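Local coordinates for secreted protein (Streptomyces lividans TK24, PDB 5LXZ) that belongs to the copper-radical oxidases related to galactose oxidase and probably oxidises small alcohol or aldehyde substrates at a mononuclear copper site, at residues 27-32 / 545-550; 407-412 / 456-461; 78-83 / 246-251; 40-45 / 57-62; 83-88 / 541-546. The protein carries 1 engineered substitution. All coordinates share one frame; numbering follows the deposited sequence. Where two conformers were deposited one is given.

Overall arrangement
From the N terminus, residues 27-32 open the longest loop, which interaction 1 closes more than 500 residues later at 545-550, pairing an early strand with one from the C-terminal domain. Interaction 4 (40-45 / 57-62) is a short loop that extends the same sheet. Residues 78-83 and 83-88, sharing His83, then lead out in two directions. Interaction 3 returns at 246-251, and interaction 5 at 541-546, on the same stretch where interaction 1 ends, sharing Ala545 and Ser546. Interaction 4 precedes interactions 3 and 5, whose segments alternate and so cross. Interactions 2 (407-412 / 456-461), 3 and 4 all fall within interaction 1, and 2 also within 5. Interactions 1, 2 and 3 meet at one copper ion.

Interaction 1. Residues 27-32 / 545-550. With CU (copper (II) ion), chain B.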
# COMPACT_ATOMS: atom_id res chain seq x y z
N ASN A 27 12.82 11.58 0.39
CA ASN A 27 12.55 10.18 0.68
C ASN A 27 11.15 9.83 0.15
O ASN A 27 10.19 9.85 0.91
CB ASN A 27 12.62 9.89 2.16
CG ASN A 27 14.00 10.16 2.76
OD1 ASN A 27 14.97 10.41 2.05
ND2 ASN A 27 14.07 10.06 4.07
N THR A 28 11.06 9.53 -1.14
CA THR A 28 9.76 9.23 -1.72
C THR A 28 9.22 7.91 -1.17
O THR A 28 9.83 6.86 -1.33
CB THR A 28 9.84 9.13 -3.26
OG1 THR A 28 10.39 10.35 -3.77
CG2 THR A 28 8.45 8.89 -3.86
N ILE A 29 8.03 7.98 -0.60
CA ILE A 29 7.36 6.81 -0.01
C ILE A 29 6.04 6.49 -0.73
O ILE A 29 5.58 5.35 -0.67
CB ILE A 29 7.15 7.01 1.50
CG1 ILE A 29 8.55 7.09 2.16
CG2 ILE A 29 6.33 5.91 2.14
CD1 ILE A 29 8.50 7.58 3.58
N HIS A 30 5.46 7.43 -1.46
CA HIS A 30 4.27 7.22 -2.25
C HIS A 30 4.54 7.81 -3.61
O HIS A 30 5.14 8.90 -3.71
CB HIS A 30 3.11 8.04 -1.66
CG HIS A 30 2.84 7.80 -0.22
ND1 HIS A 30 1.75 7.10 0.24
CD2 HIS A 30 3.53 8.16 0.89
CE1 HIS A 30 1.77 7.05 1.56
NE2 HIS A 30 2.86 7.65 1.97
N ALA A 31 4.01 7.20 -4.65
CA ALA A 31 4.00 7.84 -5.94
C ALA A 31 2.74 7.51 -6.69
O ALA A 31 2.14 6.43 -6.49
CB ALA A 31 5.22 7.49 -6.74
N ALA A 32 2.33 8.42 -7.54
CA ALA A 32 1.16 8.21 -8.37
C ALA A 32 1.39 8.83 -9.74
O ALA A 32 1.83 9.96 -9.83
CB ALA A 32 -0.06 8.82 -7.73
N ALA A 545 -1.18 4.20 -8.06
CA ALA A 545 -0.85 4.97 -6.87
C ALA A 545 -0.30 3.94 -5.90
O ALA A 545 -1.03 3.08 -5.41
CB ALA A 545 -2.08 5.68 -6.31
N SER A 546 0.99 3.99 -5.66
CA SER A 546 1.69 2.92 -5.00
C SER A 546 2.31 3.40 -3.70
O SER A 546 3.04 4.40 -3.69
CB SER A 546 2.77 2.42 -5.95
OG SER A 546 3.51 1.32 -5.39
N THR A 547 2.12 2.64 -2.64
CA THR A 547 2.82 2.84 -1.38
C THR A 547 2.71 1.58 -0.54
O THR A 547 1.75 0.85 -0.65
CB THR A 547 2.24 4.01 -0.53
OG1 THR A 547 3.16 4.37 0.50
CG2 THR A 547 0.87 3.70 0.13
N HIS A 548 3.74 1.31 0.25
CA HIS A 548 3.75 0.20 1.17
C HIS A 548 3.24 -1.08 0.55
O HIS A 548 2.44 -1.79 1.13
CB HIS A 548 2.94 0.54 2.45
CG HIS A 548 3.52 1.63 3.29
ND1 HIS A 548 3.50 2.95 2.93
CD2 HIS A 548 4.05 1.60 4.54
CE1 HIS A 548 3.96 3.69 3.90
NE2 HIS A 548 4.33 2.88 4.88
N VAL A 549 3.77 -1.43 -0.63
CA VAL A 549 3.49 -2.69 -1.26
C VAL A 549 2.01 -2.84 -1.66
O VAL A 549 1.51 -3.96 -1.80
CB VAL A 549 3.94 -3.93 -0.42
CG1 VAL A 549 4.35 -5.05 -1.35
CG2 VAL A 549 5.11 -3.61 0.51
N THR A 550 1.34 -1.70 -1.85
CA THR A 550 -0.11 -1.66 -1.99
C THR A 550 -0.44 -0.72 -3.15
O THR A 550 -0.02 0.44 -3.13
CB THR A 550 -0.76 -1.15 -0.69
OG1 THR A 550 -0.29 -1.94 0.40
CG2 THR A 550 -2.30 -1.26 -0.72
CU CU B . 5.62 3.26 6.46
O HOH W 1 6.20 2.74 -0.09
O HOH W 2 6.32 3.97 8.40
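His548 NE2 binds copper at 2.1 Å from CU; the ion is also bound by His461, Tyr248 and water 2, with Tyr460 standing farther off. Across its ring, ND1 donates in the ring plane to Thr547 OG1 (2.8 Å), a bond that fixes how the imidazole is rotated. Ile29 leans its CG2 against His548 CE1 at 3.7 Å, crossing the ring obliquely.

The second shell centres on Thr547, whose OG1 stands anti to the backbone N (chi1 -165°). The hydroxyl donates a hydrogen bond to Ile29 O at 2.9 Å, from above the carbonyl plane, and so accepts from the metal ligand while donating to the facing segment, 27-32. OG1 also lies over one face of the His30 ring, toward its rim, while His30 ND1 is hydrogen-bonded to His83. Water 1 adds a second link, donating to Ile29 O (2.7 Å) and accepting from His548 N (2.9 Å).

Farther out, Ala31 and Ser546 form an antiparallel hydrogen-bonded pair: Ser546 N reaches Ala31 O at 2.8 Å, nearly along the C=O axis, and Ala31 N reaches Ser546 O at 3.1 Å. Ile29 and His30 both face Val42 in a classic beta bulge. Thr547 to Thr550 make a type I' turn, so the copper histidine rides on a tight reversal from the C-terminal domain, as in galactose oxidase, where such a loop reaches through the propeller to the metal.

Interaction 2. Residues 407-412 / 456-461. With CU (copper (II) ion), chain B.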
# COMPACT_ATOMS: atom_id res chain seq x y z
N TYR A 407 8.01 -7.19 0.48
CA TYR A 407 8.02 -5.92 -0.25
C TYR A 407 8.21 -6.01 -1.78
O TYR A 407 8.71 -5.05 -2.35
CB TYR A 407 9.04 -4.90 0.29
CG TYR A 407 9.26 -4.91 1.76
CD1 TYR A 407 8.35 -4.33 2.66
CD2 TYR A 407 10.42 -5.43 2.28
CE1 TYR A 407 8.58 -4.33 4.03
CE2 TYR A 407 10.63 -5.42 3.64
CZ TYR A 407 9.74 -4.83 4.50
OH TYR A 407 10.00 -4.83 5.88
N PRO A 408 7.87 -7.11 -2.45
CA PRO A 408 8.12 -7.09 -3.90
C PRO A 408 7.31 -6.01 -4.56
O PRO A 408 6.12 -5.78 -4.20
CB PRO A 408 7.62 -8.46 -4.37
CG PRO A 408 6.57 -8.81 -3.36
CD PRO A 408 7.06 -8.26 -2.04
N GLN A 409 7.95 -5.30 -5.49
CA GLN A 409 7.22 -4.37 -6.37
C GLN A 409 6.52 -5.17 -7.45
O GLN A 409 7.03 -6.21 -7.89
CB GLN A 409 8.18 -3.36 -6.99
CG GLN A 409 8.82 -2.39 -6.01
CD GLN A 409 10.18 -2.84 -5.47
OE1 GLN A 409 11.16 -2.88 -6.22
NE2 GLN A 409 10.26 -3.18 -4.20
N ALA A 410 5.34 -4.74 -7.90
CA ALA A 410 4.57 -5.45 -8.88
C ALA A 410 3.74 -4.51 -9.70
O ALA A 410 2.88 -3.81 -9.14
CB ALA A 410 3.74 -6.55 -8.28
N SER A 411 4.03 -4.41 -10.99
CA SER A 411 3.37 -3.46 -11.88
C SER A 411 2.87 -4.18 -13.12
O SER A 411 3.63 -4.93 -13.75
CB SER A 411 4.35 -2.36 -12.31
OG SER A 411 4.45 -1.32 -11.32
N ILE A 412 1.62 -3.97 -13.48
CA ILE A 412 1.04 -4.49 -14.71
C ILE A 412 1.63 -3.75 -15.91
O ILE A 412 1.78 -2.52 -15.88
CB ILE A 412 -0.47 -4.28 -14.72
CG1 ILE A 412 -1.13 -5.05 -13.55
CG2 ILE A 412 -1.06 -4.71 -16.04
CD1 ILE A 412 -2.57 -4.62 -13.37
N VAL A 456 19.32 -1.07 -7.94
CA VAL A 456 19.19 -0.56 -6.60
C VAL A 456 18.24 -1.49 -5.83
O VAL A 456 17.16 -1.82 -6.32
CB VAL A 456 18.57 0.86 -6.65
CG1 VAL A 456 18.29 1.42 -5.25
CG2 VAL A 456 19.48 1.79 -7.41
N GLY A 457 18.62 -1.82 -4.60
CA GLY A 457 17.80 -2.61 -3.71
C GLY A 457 16.61 -1.83 -3.19
O GLY A 457 16.73 -0.66 -2.87
N ARG A 458 15.46 -2.49 -3.14
CA ARG A 458 14.19 -1.86 -2.72
C ARG A 458 13.45 -2.76 -1.74
O ARG A 458 13.01 -3.84 -2.12
CB ARG A 458 13.32 -1.51 -3.95
CG ARG A 458 13.69 -0.14 -4.57
CD ARG A 458 12.86 0.21 -5.77
NE ARG A 458 13.25 -0.61 -6.89
CZ ARG A 458 14.26 -0.34 -7.70
NH1 ARG A 458 14.49 -1.16 -8.69
NH2 ARG A 458 15.04 0.73 -7.51
N ASN A 459 13.33 -2.34 -0.48
CA ASN A 459 12.62 -3.10 0.55
C ASN A 459 11.45 -2.27 1.03
O ASN A 459 10.63 -1.87 0.19
CB ASN A 459 13.56 -3.76 1.61
CG ASN A 459 14.34 -2.77 2.47
OD1 ASN A 459 13.82 -2.17 3.42
ND2 ASN A 459 15.64 -2.60 2.16
N TYR A 460 11.34 -2.03 2.33
CA TYR A 460 10.29 -1.18 2.93
C TYR A 460 10.26 0.18 2.30
O TYR A 460 11.30 0.73 1.93
CB TYR A 460 10.64 -1.06 4.41
CG TYR A 460 9.69 -0.38 5.31
CD1 TYR A 460 8.38 -0.76 5.33
CD2 TYR A 460 10.14 0.57 6.20
CE1 TYR A 460 7.50 -0.18 6.22
CE2 TYR A 460 9.25 1.18 7.10
CZ TYR A 460 7.95 0.78 7.07
OH TYR A 460 7.06 1.36 7.95
N HIS A 461 9.06 0.75 2.14
CA HIS A 461 8.91 2.11 1.63
C HIS A 461 9.44 2.27 0.21
O HIS A 461 10.10 3.28 -0.08
CB HIS A 461 9.56 3.13 2.56
CG HIS A 461 8.82 3.35 3.84
ND1 HIS A 461 9.39 3.96 4.93
CD2 HIS A 461 7.53 3.09 4.17
CE1 HIS A 461 8.50 4.05 5.90
NE2 HIS A 461 7.37 3.54 5.46
CU CU B . 5.62 3.26 6.46
O HOH W 3 13.17 -3.56 -7.90
O HOH W 2 6.32 3.97 8.40
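Between the first strand of one Kelch propeller blade, 409-412, and the loop 456-461 that enters the strand 462-466, the contact has a close-packed end near copper and a hydrated end at Gln409. At the close-packed end the Tyr407 ring lies beneath the Asn459-Tyr460 peptide, with Tyr460 N over the ring centre and 3.5 Å from Tyr407 CD2. Tyr460 CB stands over the same face in a CH-pi contact, and Asn459 CB touches Tyr407 CD2 at 3.6 Å. Asn459 OD1 accepts a hydrogen bond from Tyr460 N at 2.7 Å, from above its amide plane, a bent bond that closes this corner of the loop.

The other end is looser. Gln409, bent at chi2 (93°), crosses Arg458 at about a right angle and accepts from Arg458 NE with OE1 at 3.2 Å, the oxygen lying in the guanidinium plane. Water 3 donates to Gln409 OE1 and accepts from Arg458 NH1, while Glu497 takes Arg458 NH2 in a salt bridge.

Beyond the packed end, His461 CD2 lies over the centre of the Tyr460 ring. His461 NE2 is 2.0 Å from CU, whereas Tyr460 OH, hydrogen-bonded to Tyr248, stands at a longer 2.8 Å from CU.

Interaction 3. Residues 78-83 / 246-251; sequences LFCTGH and RAYPTL. Engineered in segment 246-251: Ala247 (natural residue Trp). With CU (copper (II) ion), chain B; EDO (1,2-ethanediol), chain P.
Cys80 presses its CB obliquely on the Tyr248 ring, 3.6 Å from CD1, with SG 3.7 Å from Tyr248 CE1. This is the place of the Tyr-Cys pair of galactose oxidase-like enzymes, where a thioether joins the two side chains; in the conformer described the sulfur is not bonded to the ring and makes an oblique sulfur-aromatic contact. The same SG sits over the centre of the Phe79 ring, so the sulfur touches both rings, over the face of Phe79 and obliquely beside Tyr248.

Tyr248 OH binds CU at 2.1 Å, while Tyr298 stacks on the tyrosine ring. The backbone sets the pairing: Tyr248 N donates to Cys80 O at 2.8 Å, a straight bond (166°) that meets the oxygen from above its carbonyl plane. Beside it is Ala247, an engineered replacement of the natural tryptophan, whose CB lies 4.1 Å from Cys80 CB.

Where the segments enter strands 81-85 and 250-253, a 1,2-ethanediol, probably from the crystallisation liquor, bridges their backbones. Its O2 accepts from Leu251 N at 2.9 Å and also from His83 N. Leu251 CD2 packs by Gly82 O. Gly82 has no room for a CB, which would collide with Pro249 O, a buried carbonyl without a partner in the model whose oxygen lies 3.3 Å from Gly82 CA.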
# COMPACT_ATOMS: atom_id res chain seq x y z
N LEU A 78 2.10 13.94 4.87
CA LEU A 78 1.39 12.98 4.00
C LEU A 78 2.09 11.65 3.84
O LEU A 78 1.63 10.79 3.11
CB LEU A 78 1.13 13.59 2.65
CG LEU A 78 0.30 14.85 2.74
CD1 LEU A 78 0.05 15.35 1.33
CD2 LEU A 78 -0.99 14.67 3.54
N PHE A 79 3.17 11.46 4.56
CA PHE A 79 3.75 10.16 4.76
C PHE A 79 2.66 9.36 5.50
O PHE A 79 2.01 9.89 6.35
CB PHE A 79 5.05 10.43 5.60
CG PHE A 79 5.64 9.25 6.28
CD1 PHE A 79 5.74 8.02 5.66
CD2 PHE A 79 6.15 9.40 7.59
CE1 PHE A 79 6.32 6.96 6.32
CE2 PHE A 79 6.69 8.34 8.25
CZ PHE A 79 6.80 7.11 7.61
N CYS A 80 2.46 8.10 5.21
CA CYS A 80 1.41 7.34 5.99
C CYS A 80 -0.02 7.58 5.53
O CYS A 80 -0.95 7.24 6.25
CB CYS A 80 1.41 7.58 7.54
SG CYS A 80 2.93 7.48 8.52
N THR A 81 -0.21 8.21 4.38
CA THR A 81 -1.56 8.40 3.86
C THR A 81 -2.02 7.25 3.01
O THR A 81 -1.24 6.41 2.60
CB THR A 81 -1.58 9.61 2.91
OG1 THR A 81 -0.47 9.51 1.98
CG2 THR A 81 -1.51 10.85 3.66
N GLY A 82 -3.34 7.21 2.74
CA GLY A 82 -3.91 6.37 1.72
C GLY A 82 -4.35 7.26 0.58
O GLY A 82 -4.50 8.47 0.75
N HIS A 83 -4.58 6.70 -0.60
CA HIS A 83 -4.80 7.53 -1.77
C HIS A 83 -5.34 6.74 -2.92
O HIS A 83 -4.92 5.59 -3.14
CB HIS A 83 -3.57 8.29 -2.19
CG HIS A 83 -2.33 7.50 -2.10
ND1 HIS A 83 -2.17 6.27 -2.69
CD2 HIS A 83 -1.19 7.73 -1.42
CE1 HIS A 83 -0.96 5.81 -2.44
NE2 HIS A 83 -0.36 6.67 -1.65
N ARG A 246 -6.12 8.52 10.92
CA ARG A 246 -5.63 7.28 10.33
C ARG A 246 -4.24 7.45 9.77
O ARG A 246 -4.06 8.17 8.80
CB ARG A 246 -6.56 6.79 9.21
CG ARG A 246 -8.04 6.68 9.56
CD ARG A 246 -8.79 6.30 8.28
NE ARG A 246 -10.22 6.39 8.51
CZ ARG A 246 -10.99 5.40 8.97
NH1 ARG A 246 -10.53 4.19 9.19
NH2 ARG A 246 -12.28 5.60 9.21
N ALA A 247 -3.27 6.78 10.38
CA ALA A 247 -2.00 6.49 9.75
C ALA A 247 -2.12 5.14 9.10
O ALA A 247 -2.44 4.15 9.76
CB ALA A 247 -0.84 6.48 10.75
N TYR A 248 -1.83 5.08 7.80
CA TYR A 248 -1.83 3.84 6.99
C TYR A 248 -3.23 3.30 6.64
O TYR A 248 -3.48 2.08 6.69
CB TYR A 248 -1.05 2.72 7.66
CG TYR A 248 0.42 2.84 7.76
CD1 TYR A 248 1.12 3.97 7.34
CD2 TYR A 248 1.11 1.75 8.23
CE1 TYR A 248 2.49 4.00 7.45
CE2 TYR A 248 2.46 1.79 8.36
CZ TYR A 248 3.14 2.90 7.97
OH TYR A 248 4.49 2.82 8.12
N PRO A 249 -4.17 4.16 6.27
CA PRO A 249 -5.44 3.65 5.79
C PRO A 249 -5.37 3.19 4.31
O PRO A 249 -4.54 3.69 3.53
CB PRO A 249 -6.34 4.86 5.92
CG PRO A 249 -5.47 5.96 5.50
CD PRO A 249 -4.10 5.62 6.08
N THR A 250 -6.27 2.27 3.94
CA THR A 250 -6.54 2.08 2.51
C THR A 250 -7.72 2.91 2.11
O THR A 250 -8.73 2.92 2.80
CB THR A 250 -6.79 0.60 2.20
OG1 THR A 250 -5.51 -0.05 2.23
CG2 THR A 250 -7.39 0.37 0.83
N LEU A 251 -7.57 3.59 0.96
CA LEU A 251 -8.68 4.24 0.27
C LEU A 251 -8.97 3.47 -0.99
O LEU A 251 -8.04 3.24 -1.77
CB LEU A 251 -8.28 5.67 -0.08
CG LEU A 251 -8.60 6.74 0.97
CD1 LEU A 251 -8.04 6.49 2.31
CD2 LEU A 251 -8.12 8.09 0.41
CU CU B . 5.62 3.26 6.46
C1 EDO P . -3.13 2.82 0.02
O1 EDO P . -2.73 4.09 -0.51
C2 EDO P . -4.39 2.38 -0.65
O2 EDO P . -5.19 3.57 -0.65
O HOH W 2 6.32 3.97 8.40

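Interaction 4. Residues 40-45 / 57-62; sequences LMVAGS and YDTRIW
Asp58 CB rests against the facing strand, 4.1 Å from Ala43 CB and 4.0 Å from Gly44 O. CG stands anti to the carbonyl carbon, and Arg60, two residues on, folds its side chain back to the carboxylate. OD1 is gripped end-on by Arg60 NH1 and NH2, each 3.0 Å from Asp58 OD1; NH1 uses the anti lone pair, whereas NH2 comes from above the carboxylate plane. Arg60 NE is also hydrogen-bonded to Tyr24 O. OD2 accepts from water 4, which also donates to Gly44 O, and is hydrogen-bonded to Gln56. An alanine here would remove the carboxylate and would probably leave the Arg60 guanidinium less firmly held and the water link to Gly44 O broken.

Leu40 CD1 is jammed against Thr59 CG2 at 3.3 Å, tighter than normal contact. On the other face Met41 SD rests on Trp62 CB (3.8 Å), an oblique Met-aromatic contact.

Met41 and Arg60 exchange two straight backbone bonds, but Ala43 N and Gly44 N both donate to Asp58 O, at 2.9 and 3.0 Å. Two residues facing one define a classic beta bulge, here in the antiparallel sheet 69-71, 58-62, 39-44, 30-33, 545-547, probably a blade of the galactose oxidase-like propeller.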
# COMPACT_ATOMS: atom_id res chain seq x y z
N LEU A 40 3.47 12.22 -9.37
CA LEU A 40 3.46 12.81 -8.05
C LEU A 40 4.29 11.91 -7.13
O LEU A 40 4.05 10.70 -7.08
CB LEU A 40 2.04 12.92 -7.53
CG LEU A 40 1.91 13.51 -6.13
CD1 LEU A 40 2.21 14.99 -6.18
CD2 LEU A 40 0.52 13.19 -5.55
N MET A 41 5.28 12.47 -6.46
CA MET A 41 6.16 11.73 -5.56
C MET A 41 6.05 12.35 -4.18
O MET A 41 6.45 13.52 -3.98
CB MET A 41 7.58 11.79 -6.10
CG MET A 41 7.69 11.22 -7.51
SD MET A 41 9.28 11.48 -8.29
CE MET A 41 10.18 10.21 -7.40
N VAL A 42 5.55 11.60 -3.22
CA VAL A 42 5.25 12.14 -1.91
C VAL A 42 6.17 11.53 -0.87
O VAL A 42 6.28 10.32 -0.73
CB VAL A 42 3.79 11.90 -1.49
CG1 VAL A 42 3.49 12.61 -0.19
CG2 VAL A 42 2.83 12.37 -2.57
N ALA A 43 6.87 12.42 -0.17
CA ALA A 43 7.68 12.05 0.94
C ALA A 43 7.02 12.37 2.26
O ALA A 43 7.21 11.65 3.22
CB ALA A 43 9.02 12.77 0.86
N GLY A 44 6.29 13.48 2.35
CA GLY A 44 5.94 13.99 3.67
C GLY A 44 7.24 14.27 4.41
O GLY A 44 8.18 14.80 3.80
N SER A 45 7.31 13.91 5.68
CA SER A 45 8.54 14.05 6.43
C SER A 45 9.55 12.95 6.10
O SER A 45 10.69 12.99 6.55
CB SER A 45 8.27 14.08 7.92
OG SER A 45 7.62 12.89 8.32
N TYR A 57 7.98 18.91 5.15
CA TYR A 57 7.18 17.96 4.37
C TYR A 57 7.44 18.20 2.91
O TYR A 57 7.46 19.34 2.45
CB TYR A 57 5.69 18.15 4.62
CG TYR A 57 5.30 18.16 6.06
CD1 TYR A 57 5.83 17.28 6.97
CD2 TYR A 57 4.39 19.12 6.51
CE1 TYR A 57 5.47 17.34 8.31
CE2 TYR A 57 4.00 19.14 7.81
CZ TYR A 57 4.53 18.26 8.71
OH TYR A 57 4.17 18.26 10.05
N ASP A 58 7.67 17.13 2.15
CA ASP A 58 8.10 17.26 0.79
C ASP A 58 7.24 16.45 -0.20
O ASP A 58 6.85 15.31 0.08
CB ASP A 58 9.57 16.80 0.67
CG ASP A 58 10.55 17.86 1.18
OD1 ASP A 58 10.89 18.77 0.41
OD2 ASP A 58 10.98 17.76 2.32
N THR A 59 6.99 17.05 -1.34
CA THR A 59 6.39 16.45 -2.51
C THR A 59 7.13 16.94 -3.73
O THR A 59 7.60 18.10 -3.76
CB THR A 59 4.90 16.86 -2.62
OG1 THR A 59 4.21 16.38 -1.48
CG2 THR A 59 4.24 16.32 -3.89
N ARG A 60 7.26 16.07 -4.73
CA ARG A 60 7.72 16.45 -6.05
C ARG A 60 6.74 16.10 -7.14
O ARG A 60 5.96 15.17 -7.00
CB ARG A 60 9.05 15.80 -6.39
CG ARG A 60 10.14 15.94 -5.32
CD ARG A 60 10.64 17.36 -5.21
NE ARG A 60 11.61 17.40 -4.11
CZ ARG A 60 11.42 17.88 -2.88
NH1 ARG A 60 10.30 18.47 -2.51
NH2 ARG A 60 12.40 17.80 -1.98
N ILE A 61 6.79 16.83 -8.24
CA ILE A 61 6.20 16.43 -9.52
C ILE A 61 7.32 16.25 -10.51
O ILE A 61 8.15 17.18 -10.70
CB ILE A 61 5.23 17.47 -10.04
CG1 ILE A 61 4.01 17.47 -9.16
CG2 ILE A 61 4.88 17.20 -11.52
CD1 ILE A 61 3.04 18.54 -9.53
N TRP A 62 7.38 15.07 -11.12
CA TRP A 62 8.42 14.71 -12.04
C TRP A 62 7.79 14.51 -13.40
O TRP A 62 6.78 13.80 -13.53
CB TRP A 62 9.10 13.44 -11.58
CG TRP A 62 10.05 12.82 -12.55
CD1 TRP A 62 11.14 13.41 -13.13
CD2 TRP A 62 10.02 11.48 -13.03
NE1 TRP A 62 11.79 12.51 -13.96
CE2 TRP A 62 11.13 11.31 -13.91
CE3 TRP A 62 9.15 10.40 -12.83
CZ2 TRP A 62 11.39 10.11 -14.59
CZ3 TRP A 62 9.40 9.20 -13.50
CH2 TRP A 62 10.51 9.06 -14.35
O HOH W 4 10.89 15.32 3.70

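Interaction 5. Residues 83-88 / 541-546; sequences HTQLAN and IRPSAS. With EDO (1,2-ethanediol), chain P.
Two extended side chains, Gln85 with CG anti to the backbone N (chi1 -169°) and Arg542 with the same choice (chi1 -164°), reach across and lay their flat ends on each other. The amide and guanidinium planes stand only 15° apart, and Gln85 NE2 comes over the centre of the guanidinium, 3.7 Å from Arg542 CZ. Pro543 CG backs the same nitrogen, crossing the glutamine at about a right angle. In the guanidinium plane Arg542 NH2 donates a weak bond to Gln85 O at 3.2 Å, while its stronger partner is Ser581. Gln85 OE1 is hydrogen-bonded to Trp583 N, which pins the rotation of the amide.

Waters complete the polar edges. Water 5 accepts from Arg542 NE at 2.7 Å and donates to Thr84 OG1, and water 6 accepts from Gln85 NE2 at 3.0 Å beside Pro543 O.

At the opposite end His83 holds CG in the crowded position between the backbone N and carbonyl carbon, which turns ND1 to Ala545 CB (3.7 Å). O1 of the 1,2-ethanediol lies over a ring face, 3.1 Å from His83 CE1. An alanine in place of His83 would probably leave Ala545 less well packed and lose the bond to His30, disturbing the second shell behind the copper histidine.

The contact thus joins strand 81-85, which pairs with 91-102, to the chain running into 545-547, the outer strand beside 30-33, while Arg542 also touches strand 582-590 of the C-terminal domain.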
# COMPACT_ATOMS: atom_id res chain seq x y z
N HIS A 83 -4.58 6.70 -0.60
CA HIS A 83 -4.80 7.53 -1.77
C HIS A 83 -5.34 6.74 -2.92
O HIS A 83 -4.92 5.59 -3.14
CB HIS A 83 -3.57 8.29 -2.19
CG HIS A 83 -2.33 7.50 -2.10
ND1 HIS A 83 -2.17 6.27 -2.69
CD2 HIS A 83 -1.19 7.73 -1.42
CE1 HIS A 83 -0.96 5.81 -2.44
NE2 HIS A 83 -0.36 6.67 -1.65
N THR A 84 -6.25 7.34 -3.68
CA THR A 84 -6.75 6.74 -4.89
C THR A 84 -7.23 7.85 -5.83
O THR A 84 -7.56 8.96 -5.40
CB THR A 84 -7.79 5.66 -4.59
OG1 THR A 84 -7.89 4.74 -5.71
CG2 THR A 84 -9.12 6.26 -4.25
N GLN A 85 -7.24 7.56 -7.12
CA GLN A 85 -7.76 8.49 -8.12
C GLN A 85 -9.25 8.61 -8.08
O GLN A 85 -9.97 7.61 -8.08
CB GLN A 85 -7.34 8.00 -9.52
CG GLN A 85 -7.62 9.07 -10.58
CD GLN A 85 -7.71 8.61 -12.02
OE1 GLN A 85 -8.30 9.33 -12.87
NE2 GLN A 85 -7.10 7.51 -12.37
N LEU A 86 -9.73 9.83 -8.07
CA LEU A 86 -11.15 10.14 -8.20
C LEU A 86 -11.54 10.19 -9.67
O LEU A 86 -10.72 10.20 -10.57
CB LEU A 86 -11.42 11.49 -7.55
CG LEU A 86 -11.12 11.55 -6.07
CD1 LEU A 86 -11.42 12.95 -5.59
CD2 LEU A 86 -11.86 10.52 -5.25
N ALA A 87 -12.85 10.19 -9.90
CA ALA A 87 -13.35 10.23 -11.29
C ALA A 87 -12.88 11.41 -12.10
O ALA A 87 -12.70 11.32 -13.33
CB ALA A 87 -14.88 10.17 -11.30
N ASN A 88 -12.63 12.55 -11.45
CA ASN A 88 -12.07 13.67 -12.18
C ASN A 88 -10.57 13.72 -12.36
O ASN A 88 -10.02 14.70 -12.88
CB ASN A 88 -12.56 14.96 -11.56
CG ASN A 88 -11.95 15.24 -10.21
OD1 ASN A 88 -11.17 14.46 -9.66
ND2 ASN A 88 -12.35 16.38 -9.65
N ILE A 541 -5.37 1.04 -19.01
CA ILE A 541 -4.65 0.76 -17.76
C ILE A 541 -4.79 1.94 -16.83
O ILE A 541 -4.40 3.07 -17.17
CB ILE A 541 -3.18 0.43 -18.01
CG1 ILE A 541 -3.10 -0.66 -19.08
CG2 ILE A 541 -2.54 0.04 -16.69
CD1 ILE A 541 -1.74 -1.25 -19.27
N ARG A 542 -5.33 1.68 -15.66
CA ARG A 542 -5.51 2.73 -14.69
C ARG A 542 -4.14 3.06 -14.09
O ARG A 542 -3.41 2.17 -13.74
CB ARG A 542 -6.51 2.30 -13.62
CG ARG A 542 -7.04 3.46 -12.80
CD ARG A 542 -8.21 3.03 -11.91
NE ARG A 542 -8.79 4.15 -11.15
CZ ARG A 542 -9.75 4.99 -11.58
NH1 ARG A 542 -10.32 4.89 -12.80
NH2 ARG A 542 -10.22 5.88 -10.75
N PRO A 543 -3.77 4.34 -13.96
CA PRO A 543 -2.48 4.71 -13.41
C PRO A 543 -2.33 4.24 -11.99
O PRO A 543 -3.30 4.21 -11.24
CB PRO A 543 -2.46 6.24 -13.46
CG PRO A 543 -3.77 6.63 -13.86
CD PRO A 543 -4.50 5.50 -14.47
N SER A 544 -1.11 3.89 -11.61
CA SER A 544 -0.84 3.41 -10.28
C SER A 544 -0.82 4.54 -9.29
O SER A 544 -0.38 5.66 -9.59
CB SER A 544 0.53 2.74 -10.23
OG SER A 544 0.43 1.41 -10.70
N ALA A 545 -1.18 4.20 -8.06
CA ALA A 545 -0.85 4.97 -6.87
C ALA A 545 -0.30 3.94 -5.90
O ALA A 545 -1.03 3.08 -5.41
CB ALA A 545 -2.08 5.68 -6.31
N SER A 546 0.99 3.99 -5.66
CA SER A 546 1.69 2.92 -5.00
C SER A 546 2.31 3.40 -3.70
O SER A 546 3.04 4.40 -3.69
CB SER A 546 2.77 2.42 -5.95
OG SER A 546 3.51 1.32 -5.39
C1 EDO P . -3.13 2.82 0.02
O1 EDO P . -2.73 4.09 -0.51
C2 EDO P . -4.39 2.38 -0.65
O2 EDO P . -5.19 3.57 -0.65
O HOH W 5 -9.02 4.69 -8.55
O HOH W 6 -5.29 5.83 -10.64